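Local atomic coordinates of putative exported protein (Bordetella pertussis Tohama I, PDB entry 2PFZ), a protein that binds pyroglutamic acid as an extracytoplasmic solute receptor, probably delivering it to a tripartite ATP-independent periplasmic (TRAP) transporter. Residues Lys137-Arg142 / Ile176-Ser181; Asn127-Gln132 / Lys197-Glu202; Thr185-Lys190 / Glu252-Asn257; Ala149-Leu154 / Lys277-Asp282. One frame throughout, in Å; residues are numbered along the deposited sequence.

Overall arrangement
Interactions 1 and 2 have centres about 11 Å apart and share the six-stranded mixed sheet: interaction 1 pairs strands 140-143 and 178-181, while interaction 2 joins the loop after strand 123-126 to strand 197-199. In the sequence both segments of interaction 1 fall between the two of interaction 2. Interaction 3, its centre about 17 Å from that of interaction 1, adds helix 183-188, which follows strand 178-181, and packs it on helix 222-256. Interaction 4 sets helix 146-155 against helix 266-287, with its centre about 28 Å from that of interaction 3. Interactions 1 and 3 both touch pyroglutamic acid, so the ligand is read by the sheet and by a helix that follows it.

Interaction 1 (Lys137-Arg142 / Ile176-Ser181); sequences KGLKWR and IDSYMS. With PCA (pyroglutamic acid), chain B.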
# COMPACT_ATOMS: atom_id res chain seq x y z
N LYS A 137 15.17 9.24 -16.59
CA LYS A 137 16.19 8.29 -17.01
C LYS A 137 17.42 8.42 -16.12
O LYS A 137 17.94 9.52 -15.90
CB LYS A 137 16.53 8.48 -18.50
CG LYS A 137 17.12 7.22 -19.16
CD LYS A 137 17.42 7.43 -20.64
CE LYS A 137 18.88 7.77 -20.85
NZ LYS A 137 19.80 6.63 -20.48
N GLY A 138 17.86 7.29 -15.58
CA GLY A 138 19.08 7.27 -14.77
C GLY A 138 18.91 7.63 -13.30
O GLY A 138 19.88 7.68 -12.56
N LEU A 139 17.67 7.86 -12.87
CA LEU A 139 17.41 8.13 -11.45
C LEU A 139 17.87 6.91 -10.62
O LEU A 139 17.72 5.79 -11.08
CB LEU A 139 15.91 8.43 -11.22
CG LEU A 139 15.45 9.90 -11.38
CD1 LEU A 139 13.94 10.03 -11.25
CD2 LEU A 139 16.17 10.79 -10.35
N LYS A 140 18.45 7.16 -9.44
CA LYS A 140 18.81 6.12 -8.47
C LYS A 140 17.56 5.87 -7.61
O LYS A 140 17.38 6.48 -6.57
CB LYS A 140 19.97 6.56 -7.55
CG LYS A 140 21.32 6.78 -8.24
CD LYS A 140 22.45 6.91 -7.20
CE LYS A 140 22.54 8.32 -6.63
NZ LYS A 140 23.54 8.42 -5.52
N TRP A 141 16.72 4.97 -8.07
CA TRP A 141 15.33 4.87 -7.61
C TRP A 141 15.18 3.83 -6.51
O TRP A 141 15.74 2.75 -6.61
CB TRP A 141 14.51 4.47 -8.82
CG TRP A 141 13.02 4.42 -8.70
CD1 TRP A 141 12.28 3.44 -8.09
CD2 TRP A 141 12.08 5.30 -9.34
NE1 TRP A 141 10.93 3.69 -8.28
CE2 TRP A 141 10.78 4.80 -9.06
CE3 TRP A 141 12.22 6.45 -10.14
CZ2 TRP A 141 9.61 5.45 -9.51
CZ3 TRP A 141 11.04 7.10 -10.60
CH2 TRP A 141 9.76 6.59 -10.29
N ARG A 142 14.44 4.18 -5.47
CA ARG A 142 14.06 3.23 -4.43
C ARG A 142 12.68 2.64 -4.75
O ARG A 142 11.67 3.36 -4.80
CB ARG A 142 14.06 3.91 -3.06
CG ARG A 142 13.51 3.04 -1.89
CD ARG A 142 12.02 3.37 -1.60
NE ARG A 142 11.44 2.55 -0.53
CZ ARG A 142 10.24 2.76 0.00
NH1 ARG A 142 9.50 3.80 -0.41
NH2 ARG A 142 9.79 1.95 0.96
N ILE A 176 20.08 5.67 -2.81
CA ILE A 176 18.95 6.11 -3.66
C ILE A 176 18.72 7.61 -3.50
O ILE A 176 18.91 8.15 -2.42
CB ILE A 176 17.64 5.31 -3.35
CG1 ILE A 176 17.11 5.58 -1.92
CG2 ILE A 176 17.82 3.83 -3.62
CD1 ILE A 176 16.04 6.72 -1.83
N ASP A 177 18.30 8.27 -4.59
CA ASP A 177 18.14 9.73 -4.63
C ASP A 177 16.70 10.17 -4.95
O ASP A 177 16.39 11.38 -5.02
CB ASP A 177 19.10 10.36 -5.68
CG ASP A 177 18.91 9.78 -7.10
OD1 ASP A 177 17.85 9.21 -7.42
OD2 ASP A 177 19.83 9.91 -7.95
N SER A 178 15.84 9.18 -5.19
CA SER A 178 14.50 9.38 -5.71
C SER A 178 13.67 8.13 -5.43
O SER A 178 14.21 7.05 -5.25
CB SER A 178 14.54 9.62 -7.22
OG SER A 178 15.01 8.47 -7.91
N TYR A 179 12.35 8.32 -5.41
CA TYR A 179 11.37 7.24 -5.33
C TYR A 179 9.92 7.71 -5.50
O TYR A 179 9.62 8.89 -5.36
CB TYR A 179 11.52 6.43 -4.05
CG TYR A 179 11.17 7.10 -2.75
CD1 TYR A 179 12.07 7.95 -2.11
CD2 TYR A 179 9.95 6.82 -2.10
CE1 TYR A 179 11.76 8.55 -0.90
CE2 TYR A 179 9.63 7.43 -0.90
CZ TYR A 179 10.54 8.30 -0.29
OH TYR A 179 10.25 8.89 0.93
N MET A 180 9.02 6.78 -5.79
CA MET A 180 7.59 7.07 -5.69
C MET A 180 6.99 6.47 -4.43
O MET A 180 7.34 5.36 -4.04
CB MET A 180 6.82 6.65 -6.93
CG MET A 180 7.18 7.51 -8.15
SD MET A 180 6.25 7.10 -9.62
CE MET A 180 4.67 7.85 -9.24
N SER A 181 6.19 7.29 -3.74
CA SER A 181 5.49 6.94 -2.50
C SER A 181 4.53 8.08 -2.14
O SER A 181 4.28 8.97 -2.96
CB SER A 181 6.47 6.74 -1.34
OG SER A 181 5.82 6.14 -0.22
N PCA B . 4.43 4.14 1.43
CA PCA B . 4.86 2.73 1.45
CB PCA B . 4.11 1.92 0.40
CG PCA B . 3.21 2.89 -0.33
CD PCA B . 3.42 4.19 0.39
OE PCA B . 2.77 5.22 0.16
C PCA B . 6.32 2.72 1.09
O PCA B . 7.04 1.74 1.33
OXT PCA B . 6.80 3.72 0.54
O HOH W 1 9.07 3.82 -5.72
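The pyroglutamic acid pocket is reached here by two adjacent parallel strands, 140-142 and 178-181, which carry Arg-142 and Ser-181 to the ligand carboxylate. The register is fixed by Asp-177 N giving to Lys-140 O at 2.8 Å and Arg-142 N giving to Ser-178 O at 2.9 Å. At the start of the pair, Ser-178 OG donates to Asp-177 OD1 (3.0 Å), which also takes a weak bond from Lys-140 N. Arg-142 has CG anti to its backbone N (chi1 173°), and a bend at chi2 follows. Its guanidinium then meets the ligand through two bonds, NH1 to OXT at 2.9 Å and NH2 to O at 2.8 Å, a bidentate grip as expected of a carboxylate-binding TRAP receptor. Ser-181 OG gives a second bond to OXT, at 2.7 Å. The Tyr-179 ring stands nearly perpendicular to the guanidinium plane (87°), with CD2 beside NH1, while Arg-142 NE is held by Val-162 O. On the other face of the sheet, Met-180 SD sits at the edge of the Trp-141 six-membered ring, a Met-aromatic contact 4.8 Å from the centroid. Trp-141 also packs on Pro-159 of strand 158-161, Tyr-179 stacks on Phe-125 of strand 123-126, and Leu-167 of helix 167-172 covers Arg-142 and Ile-176.

Interaction 2 (Asn127-Gln132 / Lys197-Glu202); sequences NRDIKQ and KFYDTE
Three groups gather round the phenol oxygen of Tyr-199, and Ile-130 N is the one whose bond is settled. It donates to OH at 2.9 Å with an N-H...O angle of 157°, a straight bond that uses the hydroxyl as an acceptor. The carbonyl Arg-128 O lies 3.0 Å from the same OH, near the plane of the ring and at its edge. A water also sits 2.9 Å from Tyr-199 OH and is weakly bonded to Asp-129 OD1. Tyr-199 CG lies beside its backbone N (chi1 -68°), and the ring reaches across to the loop with its oxygen between the two backbone groups. Ile-130 then covers one ring face: its CB stands 4.1 Å from the centroid and 20° off the normal, a CH-pi contact offset toward the rim. Next to the tyrosine, Lys-197 lies against the backbone carbonyls of Asn-127 and Arg-128 through its carbon chain. Its CD approaches Arg-128 O at 3.2 Å, and its CE approaches Asn-127 O at 3.3 Å. Lys-197 NZ stays 4.1 Å from Asp-129 OD2, beyond salt-bridge range, so attraction between these charges would act only at longer reach. Ile-130 packs further on Ile-124 of strand 123-126 and on Leu-268 of helix 266-287. Chemically, therefore, the loop is tied to strand 197-199 chiefly by loop backbone groups round one phenol oxygen, and by the Ile-130 side chain over one ring face, and any ionic contribution is probably secondary.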
# COMPACT_ATOMS: atom_id res chain seq x y z
N ASN A 127 15.28 15.10 -6.63
CA ASN A 127 16.02 16.35 -6.58
C ASN A 127 16.06 17.02 -7.93
O ASN A 127 16.39 18.20 -8.02
CB ASN A 127 17.42 16.10 -6.01
CG ASN A 127 17.40 15.92 -4.52
OD1 ASN A 127 16.75 16.68 -3.80
ND2 ASN A 127 18.08 14.89 -4.03
N ARG A 128 15.68 16.25 -8.96
CA ARG A 128 15.66 16.65 -10.36
C ARG A 128 14.40 17.39 -10.77
O ARG A 128 13.32 17.18 -10.21
CB ARG A 128 15.64 15.40 -11.25
CG ARG A 128 16.95 14.81 -11.54
CD ARG A 128 16.74 13.68 -12.52
NE ARG A 128 17.94 12.87 -12.59
CZ ARG A 128 18.18 11.96 -13.52
NH1 ARG A 128 17.29 11.70 -14.47
NH2 ARG A 128 19.32 11.30 -13.48
N ASP A 129 14.55 18.20 -11.82
CA ASP A 129 13.39 18.76 -12.49
C ASP A 129 12.78 17.71 -13.42
O ASP A 129 13.47 17.19 -14.30
CB ASP A 129 13.77 20.05 -13.22
CG ASP A 129 13.79 21.24 -12.29
OD1 ASP A 129 12.95 22.13 -12.47
OD2 ASP A 129 14.63 21.28 -11.36
N ILE A 130 11.51 17.38 -13.20
CA ILE A 130 10.85 16.36 -13.99
C ILE A 130 9.61 16.97 -14.61
O ILE A 130 8.61 17.18 -13.92
CB ILE A 130 10.45 15.12 -13.14
CG1 ILE A 130 11.66 14.58 -12.34
CG2 ILE A 130 9.83 14.04 -14.03
CD1 ILE A 130 11.34 13.31 -11.47
N LYS A 131 9.70 17.28 -15.90
CA LYS A 131 8.59 17.86 -16.63
C LYS A 131 8.06 16.87 -17.65
O LYS A 131 6.98 17.06 -18.22
CB LYS A 131 9.03 19.19 -17.26
CG LYS A 131 9.06 20.34 -16.24
CD LYS A 131 9.94 21.53 -16.66
CE LYS A 131 11.40 21.38 -16.20
NZ LYS A 131 11.56 21.12 -14.71
N GLN A 132 8.81 15.79 -17.85
CA GLN A 132 8.42 14.70 -18.75
C GLN A 132 9.09 13.39 -18.32
O GLN A 132 10.08 13.41 -17.58
CB GLN A 132 8.81 15.03 -20.20
CG GLN A 132 10.29 15.29 -20.34
CD GLN A 132 10.68 15.90 -21.67
OE1 GLN A 132 10.26 15.44 -22.73
NE2 GLN A 132 11.50 16.93 -21.62
N LYS A 197 12.04 17.71 -3.64
CA LYS A 197 10.84 17.91 -4.46
C LYS A 197 9.92 16.71 -4.28
O LYS A 197 10.39 15.60 -4.05
CB LYS A 197 11.17 18.06 -5.96
CG LYS A 197 12.09 19.25 -6.34
CD LYS A 197 12.52 19.16 -7.80
CE LYS A 197 13.72 20.09 -8.14
NZ LYS A 197 13.73 21.35 -7.35
N PHE A 198 8.61 16.96 -4.36
CA PHE A 198 7.61 15.89 -4.49
C PHE A 198 6.65 16.33 -5.59
O PHE A 198 5.93 17.33 -5.43
CB PHE A 198 6.86 15.70 -3.16
CG PHE A 198 5.75 14.69 -3.21
CD1 PHE A 198 6.03 13.33 -3.16
CD2 PHE A 198 4.41 15.10 -3.22
CE1 PHE A 198 4.99 12.37 -3.19
CE2 PHE A 198 3.38 14.17 -3.25
CZ PHE A 198 3.66 12.80 -3.21
N TYR A 199 6.68 15.62 -6.70
CA TYR A 199 5.73 15.79 -7.79
C TYR A 199 4.48 14.99 -7.43
O TYR A 199 4.52 13.76 -7.34
CB TYR A 199 6.34 15.26 -9.09
CG TYR A 199 7.50 16.11 -9.54
CD1 TYR A 199 7.28 17.20 -10.37
CD2 TYR A 199 8.80 15.85 -9.11
CE1 TYR A 199 8.35 18.01 -10.76
CE2 TYR A 199 9.87 16.65 -9.51
CZ TYR A 199 9.62 17.73 -10.32
OH TYR A 199 10.66 18.52 -10.72
N ASP A 200 3.39 15.72 -7.21
CA ASP A 200 2.11 15.17 -6.76
C ASP A 200 1.38 14.52 -7.93
O ASP A 200 0.27 14.95 -8.32
CB ASP A 200 1.31 16.33 -6.16
CG ASP A 200 0.11 15.88 -5.31
OD1 ASP A 200 0.05 14.70 -4.86
OD2 ASP A 200 -0.75 16.74 -5.04
N THR A 201 1.96 13.45 -8.47
CA THR A 201 1.38 12.79 -9.65
C THR A 201 0.09 12.03 -9.36
O THR A 201 -0.66 11.70 -10.31
CB THR A 201 2.39 11.84 -10.32
OG1 THR A 201 2.92 10.90 -9.37
CG2 THR A 201 3.55 12.67 -10.90
N GLU A 202 -0.16 11.70 -8.09
CA GLU A 202 -1.35 10.92 -7.71
C GLU A 202 -1.51 9.75 -8.68
O GLU A 202 -2.63 9.43 -9.13
CB GLU A 202 -2.63 11.81 -7.68
CG GLU A 202 -2.48 13.09 -6.86
CD GLU A 202 -3.80 13.81 -6.62
OE1 GLU A 202 -4.53 14.08 -7.61
OE2 GLU A 202 -4.10 14.10 -5.44
O HOH W 2 10.73 21.45 -10.46

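Interaction 3 (Thr185-Lys190 / Glu252-Asn257); sequences TGFDTK and EQLAKN. With PCA (pyroglutamic acid), chain B.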
# COMPACT_ATOMS: atom_id res chain seq x y z
N THR A 185 4.77 8.58 3.87
CA THR A 185 6.11 7.97 3.92
C THR A 185 7.22 9.00 3.85
O THR A 185 8.20 8.92 4.62
CB THR A 185 6.29 6.89 2.86
OG1 THR A 185 5.41 5.82 3.15
CG2 THR A 185 7.72 6.35 2.86
N GLY A 186 7.08 9.96 2.93
CA GLY A 186 8.05 11.07 2.84
C GLY A 186 8.25 11.76 4.17
O GLY A 186 9.38 11.98 4.61
N PHE A 187 7.14 12.12 4.82
CA PHE A 187 7.20 12.79 6.12
C PHE A 187 7.78 11.88 7.20
O PHE A 187 8.70 12.28 7.93
CB PHE A 187 5.81 13.28 6.53
CG PHE A 187 5.81 14.13 7.77
CD1 PHE A 187 6.16 15.48 7.70
CD2 PHE A 187 5.47 13.58 9.00
CE1 PHE A 187 6.16 16.27 8.86
CE2 PHE A 187 5.46 14.37 10.16
CZ PHE A 187 5.81 15.72 10.07
N ASP A 188 7.24 10.67 7.31
CA ASP A 188 7.61 9.77 8.42
C ASP A 188 9.07 9.30 8.40
O ASP A 188 9.57 8.79 9.41
CB ASP A 188 6.69 8.55 8.45
CG ASP A 188 5.28 8.87 8.92
OD1 ASP A 188 5.04 9.89 9.61
OD2 ASP A 188 4.40 8.06 8.62
N THR A 189 9.73 9.44 7.26
CA THR A 189 11.12 9.02 7.10
C THR A 189 12.03 10.24 7.00
O THR A 189 13.24 10.12 6.73
CB THR A 189 11.31 8.11 5.86
OG1 THR A 189 10.91 8.79 4.66
CG2 THR A 189 10.55 6.77 6.02
N LYS A 190 11.43 11.41 7.24
CA LYS A 190 12.11 12.70 7.07
C LYS A 190 12.87 12.80 5.75
O LYS A 190 14.04 13.19 5.73
CB LYS A 190 13.03 12.98 8.27
CG LYS A 190 12.26 13.20 9.56
CD LYS A 190 12.96 14.21 10.46
CE LYS A 190 13.92 13.54 11.42
NZ LYS A 190 13.26 13.37 12.73
N GLU A 252 1.40 19.79 3.19
CA GLU A 252 1.67 21.12 3.76
C GLU A 252 2.79 21.05 4.80
O GLU A 252 3.59 21.97 4.91
CB GLU A 252 0.40 21.72 4.38
CG GLU A 252 -0.74 22.00 3.39
CD GLU A 252 -0.33 22.94 2.27
OE1 GLU A 252 0.11 24.07 2.57
OE2 GLU A 252 -0.42 22.54 1.09
N GLN A 253 2.87 19.95 5.54
CA GLN A 253 3.96 19.79 6.50
C GLN A 253 5.30 19.57 5.79
O GLN A 253 6.29 20.14 6.19
CB GLN A 253 3.64 18.69 7.53
CG GLN A 253 4.32 18.87 8.88
CD GLN A 253 3.72 19.96 9.78
OE1 GLN A 253 4.31 20.30 10.81
NE2 GLN A 253 2.57 20.51 9.39
N LEU A 254 5.32 18.77 4.73
CA LEU A 254 6.51 18.60 3.90
C LEU A 254 6.98 19.95 3.35
O LEU A 254 8.19 20.24 3.34
CB LEU A 254 6.24 17.63 2.74
CG LEU A 254 6.19 16.14 3.12
CD1 LEU A 254 5.65 15.29 1.99
CD2 LEU A 254 7.56 15.63 3.54
N ALA A 255 6.03 20.77 2.90
CA ALA A 255 6.34 22.14 2.48
C ALA A 255 6.93 22.95 3.63
O ALA A 255 7.97 23.58 3.46
CB ALA A 255 5.11 22.84 1.88
N LYS A 256 6.29 22.90 4.80
CA LYS A 256 6.83 23.59 5.99
C LYS A 256 8.31 23.25 6.17
O LYS A 256 9.11 24.10 6.57
CB LYS A 256 6.02 23.22 7.26
CG LYS A 256 6.54 23.85 8.56
CD LYS A 256 5.43 24.10 9.61
CE LYS A 256 5.60 23.31 10.93
NZ LYS A 256 7.01 23.35 11.50
N ASN A 257 8.66 22.01 5.83
CA ASN A 257 10.00 21.47 6.02
C ASN A 257 10.98 21.64 4.86
O ASN A 257 12.08 21.06 4.86
CB ASN A 257 9.89 20.00 6.42
CG ASN A 257 9.71 19.84 7.90
OD1 ASN A 257 10.62 20.15 8.68
ND2 ASN A 257 8.53 19.38 8.32
N PCA B . 4.43 4.14 1.43
CA PCA B . 4.86 2.73 1.45
CB PCA B . 4.11 1.92 0.40
CG PCA B . 3.21 2.89 -0.33
CD PCA B . 3.42 4.19 0.39
OE PCA B . 2.77 5.22 0.16
C PCA B . 6.32 2.72 1.09
O PCA B . 7.04 1.74 1.33
OXT PCA B . 6.80 3.72 0.54
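Phe-187 projects from helix 183-188 toward helix 222-256, and its ring crosses the Gln-253 side chain obliquely, with ring and amide planes 77° apart. CG of Phe-187 is anti to the backbone N (chi1 -173°), and CB already heads toward the second helix. There CZ comes 3.7 Å from Gln-253 CG; an even shorter approach of CE1 to that carbon is doubtful as modelled. Leu-254 comes in at the ring edge, beside the backbone of helix 183-188. Its CD2 lies 4.2 Å from Phe-187 CB, and the same methyl is 3.8 Å from Phe-187 N and also touches the backbone of Gly-186. The third partner is Asn-257, whose ND2 stands 3.9 Å from Phe-187 CE1. That amide is held by its own helix end: ND2 gives to Gln-253 O at 3.2 Å, from above the carbonyl plane. Asn-257 N reaches Gln-253 O from the opposite face, so one carbonyl takes two donors. No hydrogen bond joins the two segments, and the contact is carried mainly by carbon atoms. Helix 183-188 closes in a Schellman motif with Lys-190 as C-prime, while Thr-189 OG1 gives to Thr-185 O at 2.7 Å. One turn before Thr-189, Thr-185 OG1 accepts the ring N-H of pyroglutamic acid at 2.6 Å. Around this junction, Trp-249 of helix 222-256 meets Phe-187 edge-to-face, Leu-254 rests on Ile-261 of strand 260-262, and Thr-185 packs on Tyr-179 of strand 178-181.

Interaction 4 (Ala149-Leu154 / Lys277-Asp282); sequences AKIAEL and KRMLDD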
# COMPACT_ATOMS: atom_id res chain seq x y z
N ALA A 149 9.37 -1.32 -9.00
CA ALA A 149 10.60 -1.63 -9.75
C ALA A 149 10.36 -1.65 -11.27
O ALA A 149 11.18 -1.11 -12.05
CB ALA A 149 11.22 -2.97 -9.27
N LYS A 150 9.24 -2.23 -11.69
CA LYS A 150 8.87 -2.25 -13.11
C LYS A 150 8.67 -0.83 -13.67
O LYS A 150 9.17 -0.52 -14.73
CB LYS A 150 7.62 -3.11 -13.38
CG LYS A 150 7.24 -3.19 -14.85
CD LYS A 150 8.41 -3.73 -15.69
CE LYS A 150 7.96 -4.13 -17.11
NZ LYS A 150 8.86 -5.21 -17.68
N ILE A 151 7.94 0.00 -12.93
CA ILE A 151 7.74 1.39 -13.32
C ILE A 151 9.08 2.11 -13.50
O ILE A 151 9.29 2.78 -14.52
CB ILE A 151 6.85 2.15 -12.31
CG1 ILE A 151 5.43 1.53 -12.31
CG2 ILE A 151 6.85 3.68 -12.62
CD1 ILE A 151 4.48 1.99 -11.21
N ALA A 152 9.97 1.94 -12.53
CA ALA A 152 11.33 2.50 -12.63
C ALA A 152 11.98 2.06 -13.94
O ALA A 152 12.46 2.90 -14.72
CB ALA A 152 12.18 2.08 -11.42
N GLU A 153 11.96 0.76 -14.22
CA GLU A 153 12.61 0.25 -15.42
C GLU A 153 11.98 0.86 -16.66
O GLU A 153 12.67 1.13 -17.66
CB GLU A 153 12.54 -1.27 -15.49
CG GLU A 153 13.46 -1.95 -14.48
CD GLU A 153 13.15 -3.42 -14.32
OE1 GLU A 153 12.29 -3.95 -15.07
OE2 GLU A 153 13.76 -4.06 -13.45
N LEU A 154 10.67 1.09 -16.61
CA LEU A 154 9.97 1.56 -17.79
C LEU A 154 10.21 3.05 -18.06
O LEU A 154 9.98 3.50 -19.18
CB LEU A 154 8.47 1.23 -17.76
CG LEU A 154 8.13 -0.26 -17.95
CD1 LEU A 154 6.67 -0.49 -17.64
CD2 LEU A 154 8.51 -0.82 -19.36
N LYS A 277 -0.68 2.38 -19.49
CA LYS A 277 -1.41 1.60 -20.50
C LYS A 277 -0.63 0.36 -20.94
O LYS A 277 -1.19 -0.71 -21.12
CB LYS A 277 -1.77 2.44 -21.73
CG LYS A 277 -2.91 3.42 -21.48
CD LYS A 277 -3.80 3.51 -22.71
CE LYS A 277 -3.39 4.63 -23.66
NZ LYS A 277 -4.15 5.88 -23.34
N ARG A 278 0.68 0.53 -21.11
CA ARG A 278 1.57 -0.60 -21.34
C ARG A 278 1.48 -1.62 -20.19
O ARG A 278 1.29 -2.82 -20.42
CB ARG A 278 3.00 -0.09 -21.50
CG ARG A 278 4.08 -1.13 -21.43
CD ARG A 278 5.29 -0.58 -20.68
NE ARG A 278 5.50 0.88 -20.82
CZ ARG A 278 6.02 1.48 -21.89
NH1 ARG A 278 6.38 0.77 -22.96
NH2 ARG A 278 6.17 2.81 -21.91
N MET A 279 1.58 -1.14 -18.96
CA MET A 279 1.49 -2.05 -17.81
C MET A 279 0.12 -2.73 -17.64
O MET A 279 0.05 -3.88 -17.18
CB MET A 279 1.91 -1.34 -16.51
CG MET A 279 3.41 -1.02 -16.48
SD MET A 279 3.86 -0.18 -14.95
CE MET A 279 3.86 -1.55 -13.78
N LEU A 280 -0.96 -2.04 -18.02
CA LEU A 280 -2.31 -2.63 -17.96
C LEU A 280 -2.46 -3.69 -19.05
O LEU A 280 -3.02 -4.77 -18.80
CB LEU A 280 -3.40 -1.55 -18.13
CG LEU A 280 -4.86 -2.07 -18.25
CD1 LEU A 280 -5.28 -2.87 -17.03
CD2 LEU A 280 -5.83 -0.89 -18.43
N ASP A 281 -1.95 -3.39 -20.25
CA ASP A 281 -1.89 -4.42 -21.30
C ASP A 281 -1.15 -5.68 -20.81
O ASP A 281 -1.69 -6.81 -20.89
CB ASP A 281 -1.28 -3.88 -22.60
CG ASP A 281 -1.40 -4.88 -23.73
OD1 ASP A 281 -2.53 -5.20 -24.12
OD2 ASP A 281 -0.35 -5.37 -24.21
N ASP A 282 0.05 -5.49 -20.28
CA ASP A 282 0.83 -6.61 -19.77
C ASP A 282 0.02 -7.36 -18.71
O ASP A 282 -0.02 -8.60 -18.69
CB ASP A 282 2.13 -6.10 -19.13
CG ASP A 282 3.14 -5.57 -20.12
OD1 ASP A 282 3.01 -5.84 -21.32
OD2 ASP A 282 4.10 -4.89 -19.68
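Met-279 of helix 266-287 reaches Lys-150, Ile-151 and Leu-154 of helix 146-155, the connecting helix of a beta-alpha-beta unit whose parallel strands are 140-143 and 158-161 in this PBP-type fold. The axes of the two short segments stay 11.7 Å apart and cross at 128°, so the gap between the backbones is bridged by side chains, above all the extended Met-279. From CB, which points toward the partner helix, the methionine first makes contact at CG, 3.5 Å from Leu-154 CD1. Its chi2 of 180° keeps the chain extended and puts SD 3.5 Å from Ile-151 CG1, where the two side chains cross at about a right angle. A bend at chi3 (76°) then turns the terminal methyl toward the preceding residue of the helix. CE lies 3.8 Å from Ile-151 CG1 and 3.9 Å from Lys-150 CG; the lysine and methionine chains run past each other in opposite directions. Methionine thus spans a full turn of helix 146-155, from Leu-154 at its CG to Lys-150 at its tip. Pro-82 touches both Ile-151 and Met-279, while on the sheet-facing side of helix 146-155 Ala-152 packs on Trp-141. No hydrogen bond crosses this contact. Beside the methionine, Leu-154 meets the Arg-278 chain through both methyls, CD1 at 3.3 Å and CD2 at 3.5 Å from Arg-278 CD. The contact also buries Arg-278 NE, which has no polar partner in the model and lies 3.7 Å from Leu-154 CD1.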